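Local coordinates for protein flagellar assembly factor FliW (PDB 5DMD) that probably acts as an anti-CsrA protein that relieves translational repression of flagellin, and also binds flagellin and takes part in flagellum assembly, at residues K7-I12 against F45-S50. The protein carries 1 engineered substitution. Residues are numbered along the deposited sequence; the frame is centred on the assembly and turned at random.
Sequences KYHGDI and FIILQS
Gln49 starts out extended, CG pointing opposite its own N (chi1 175°), then folds at chi2 (69°), which brings its amide up to the backbone of Lys7; on Ile47, CG1 touches the rings of both Tyr8 and His9, while CD1 reaches Tyr8 alone. The amide oxygen OE1 of Gln49 accepts the N-H of Lys7 at 3.0 Å; the bond is nearly straight (173° at the hydrogen), although the donor sits above the carbonyl plane. Water 1 gives Gln49 OE1 a second bond, at 2.8 Å, accepts one from Tyr8 N, and lies in the plane of the His9 ring, 2.9 Å from ND1. The rotation of the amide is fixed from its other end: NE2 of Gln49 donates to Ser50 O, 3.1 Å away and in the amide plane, and also to Pro54 O. A leucine in place of Gln49 would probably leave Lys7 N and the water without their acceptor, and Ser50 O and Pro54 O without their side-chain donor.

The contact lays the loop between the short antiparallel strands 3-4 and 12-13 against strand 45-50, which pairs with strands 34-39 and 57-61 in the main antiparallel sheet of FliW. Apolar packing centres on buried Ile47: its CD1 reaches CD2 of Tyr8 at 3.6 Å, the two side chains crossing at about a right angle, and its CG1 meets CE1 at the edge of the His9 ring, 3.7 Å away. NE2 of His9 bonds to Gln39 O at the end of strand 34-39. CG of Lys7 covers one face of the Tyr8 ring.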
loop_
_atom_site.group_PDB
_atom_site.type_symbol
_atom_site.label_atom_id
_atom_site.label_comp_id
_atom_site.label_asym_id
_atom_site.label_seq_id
_atom_site.Cartn_x
_atom_site.Cartn_y
_atom_site.Cartn_z
ATOM N N LYS A 7 12.438 2.860 8.337
ATOM C CA LYS A 7 12.285 4.302 8.178
ATOM C C LYS A 7 11.731 4.955 9.435
ATOM O O LYS A 7 12.184 6.041 9.819
ATOM C CB LYS A 7 11.365 4.612 6.997
ATOM C CG LYS A 7 11.265 6.106 6.702
ATOM C CD LYS A 7 10.827 6.357 5.275
ATOM C CE LYS A 7 10.435 7.817 5.094
ATOM N NZ LYS A 7 10.007 8.080 3.695
ATOM N N TYR A 8 10.750 4.323 10.082
ATOM C CA TYR A 8 10.001 4.944 11.164
ATOM C C TYR A 8 10.021 4.182 12.481
ATOM O O TYR A 8 9.526 4.720 13.479
ATOM C CB TYR A 8 8.528 5.117 10.763
ATOM C CG TYR A 8 8.273 6.010 9.580
ATOM C CD1 TYR A 8 8.472 7.382 9.660
ATOM C CD2 TYR A 8 7.809 5.482 8.389
ATOM C CE1 TYR A 8 8.215 8.204 8.575
ATOM C CE2 TYR A 8 7.549 6.291 7.296
ATOM C CZ TYR A 8 7.756 7.651 7.396
ATOM O OH TYR A 8 7.498 8.459 6.312
ATOM N N HIS A 9 10.543 2.953 12.520
ATOM C CA HIS A 9 10.410 2.100 13.695
ATOM C C HIS A 9 11.732 1.786 14.378
ATOM O O HIS A 9 11.741 1.024 15.351
ATOM C CB HIS A 9 9.709 0.789 13.314
ATOM C CG HIS A 9 8.269 0.962 12.951
ATOM N ND1 HIS A 9 7.854 1.337 11.687
ATOM C CD2 HIS A 9 7.145 0.814 13.689
ATOM C CE1 HIS A 9 6.536 1.419 11.667
ATOM N NE2 HIS A 9 6.081 1.099 12.867
ATOM N N GLY A 10 12.837 2.350 13.913
ATOM C CA GLY A 10 14.140 1.943 14.404
ATOM C C GLY A 10 14.491 0.532 13.951
ATOM O O GLY A 10 13.861 -0.047 13.067
ATOM N N ASP A 11 15.532 -0.019 14.571
ATOM C CA ASP A 11 15.923 -1.386 14.251
ATOM C C ASP A 11 14.950 -2.370 14.895
ATOM O O ASP A 11 14.724 -2.324 16.111
ATOM C CB ASP A 11 17.329 -1.683 14.771
ATOM C CG ASP A 11 18.425 -0.960 14.006
ATOM O OD1 ASP A 11 18.141 -0.163 13.095
ATOM O OD2 ASP A 11 19.606 -1.186 14.353
ATOM N N ILE A 12 14.417 -3.305 14.105
ATOM C CA ILE A 12 13.452 -4.267 14.620
ATOM C C ILE A 12 13.843 -5.686 14.223
ATOM O O ILE A 12 14.619 -5.911 13.288
ATOM C CB ILE A 12 11.983 -3.959 14.213
ATOM C CG1 ILE A 12 11.746 -4.192 12.718
ATOM C CG2 ILE A 12 11.592 -2.518 14.563
ATOM C CD1 ILE A 12 10.380 -3.921 12.268
ATOM N N PHE A 45 -2.676 4.045 9.971
ATOM C CA PHE A 45 -1.567 4.031 9.029
ATOM C C PHE A 45 -0.685 2.809 9.244
ATOM O O PHE A 45 -0.369 2.439 10.380
ATOM C CB PHE A 45 -0.727 5.301 9.164
ATOM C CG PHE A 45 -1.529 6.558 9.062
ATOM C CD1 PHE A 45 -2.487 6.701 8.080
ATOM C CD2 PHE A 45 -1.349 7.587 9.971
ATOM C CE1 PHE A 45 -3.238 7.854 7.990
ATOM C CE2 PHE A 45 -2.097 8.738 9.887
ATOM C CZ PHE A 45 -3.046 8.869 8.899
ATOM N N ILE A 46 -0.281 2.202 8.135
ATOM C CA ILE A 46 0.604 1.046 8.103
ATOM C C ILE A 46 1.765 1.407 7.189
ATOM O O ILE A 46 1.558 2.028 6.140
ATOM C CB ILE A 46 -0.125 -0.202 7.549
ATOM C CG1 ILE A 46 -1.435 -0.479 8.294
ATOM C CG2 ILE A 46 0.786 -1.435 7.564
ATOM C CD1 ILE A 46 -2.652 0.221 7.720
ATOM N N ILE A 47 2.983 1.027 7.580
ATOM C CA ILE A 47 4.175 1.269 6.768
ATOM C C ILE A 47 4.474 0.025 5.944
ATOM O O ILE A 47 4.660 -1.070 6.497
ATOM C CB ILE A 47 5.392 1.638 7.628
ATOM C CG1 ILE A 47 5.065 2.830 8.525
ATOM C CG2 ILE A 47 6.577 1.963 6.718
ATOM C CD1 ILE A 47 4.597 4.050 7.748
ATOM N N LEU A 48 4.540 0.191 4.624
ATOM C CA LEU A 48 5.068 -0.849 3.743
ATOM C C LEU A 48 6.585 -0.686 3.733
ATOM O O LEU A 48 7.117 0.193 3.056
ATOM C CB LEU A 48 4.467 -0.692 2.347
ATOM C CG LEU A 48 4.891 -1.743 1.322
ATOM C CD1 LEU A 48 4.357 -3.121 1.716
ATOM C CD2 LEU A 48 4.413 -1.331 -0.068
ATOM N N GLN A 49 7.287 -1.534 4.490
ATOM C CA GLN A 49 8.710 -1.356 4.782
ATOM C C GLN A 49 9.542 -2.397 4.046
ATOM O O GLN A 49 9.359 -3.601 4.252
ATOM C CB GLN A 49 8.949 -1.495 6.287
ATOM C CG GLN A 49 10.413 -1.451 6.698
ATOM C CD GLN A 49 11.032 -0.083 6.496
ATOM O OE1 GLN A 49 10.578 0.912 7.062
ATOM N NE2 GLN A 49 12.057 -0.023 5.649
ATOM N N SER A 50 10.471 -1.941 3.211
ATOM C CA SER A 50 11.406 -2.859 2.579
ATOM C C SER A 50 12.290 -3.527 3.628
ATOM O O SER A 50 12.800 -2.876 4.543
ATOM C CB SER A 50 12.301 -2.098 1.600
ATOM O OG SER A 50 13.369 -2.933 1.186
HETATM O O HOH W 1 9.223 2.061 9.256
#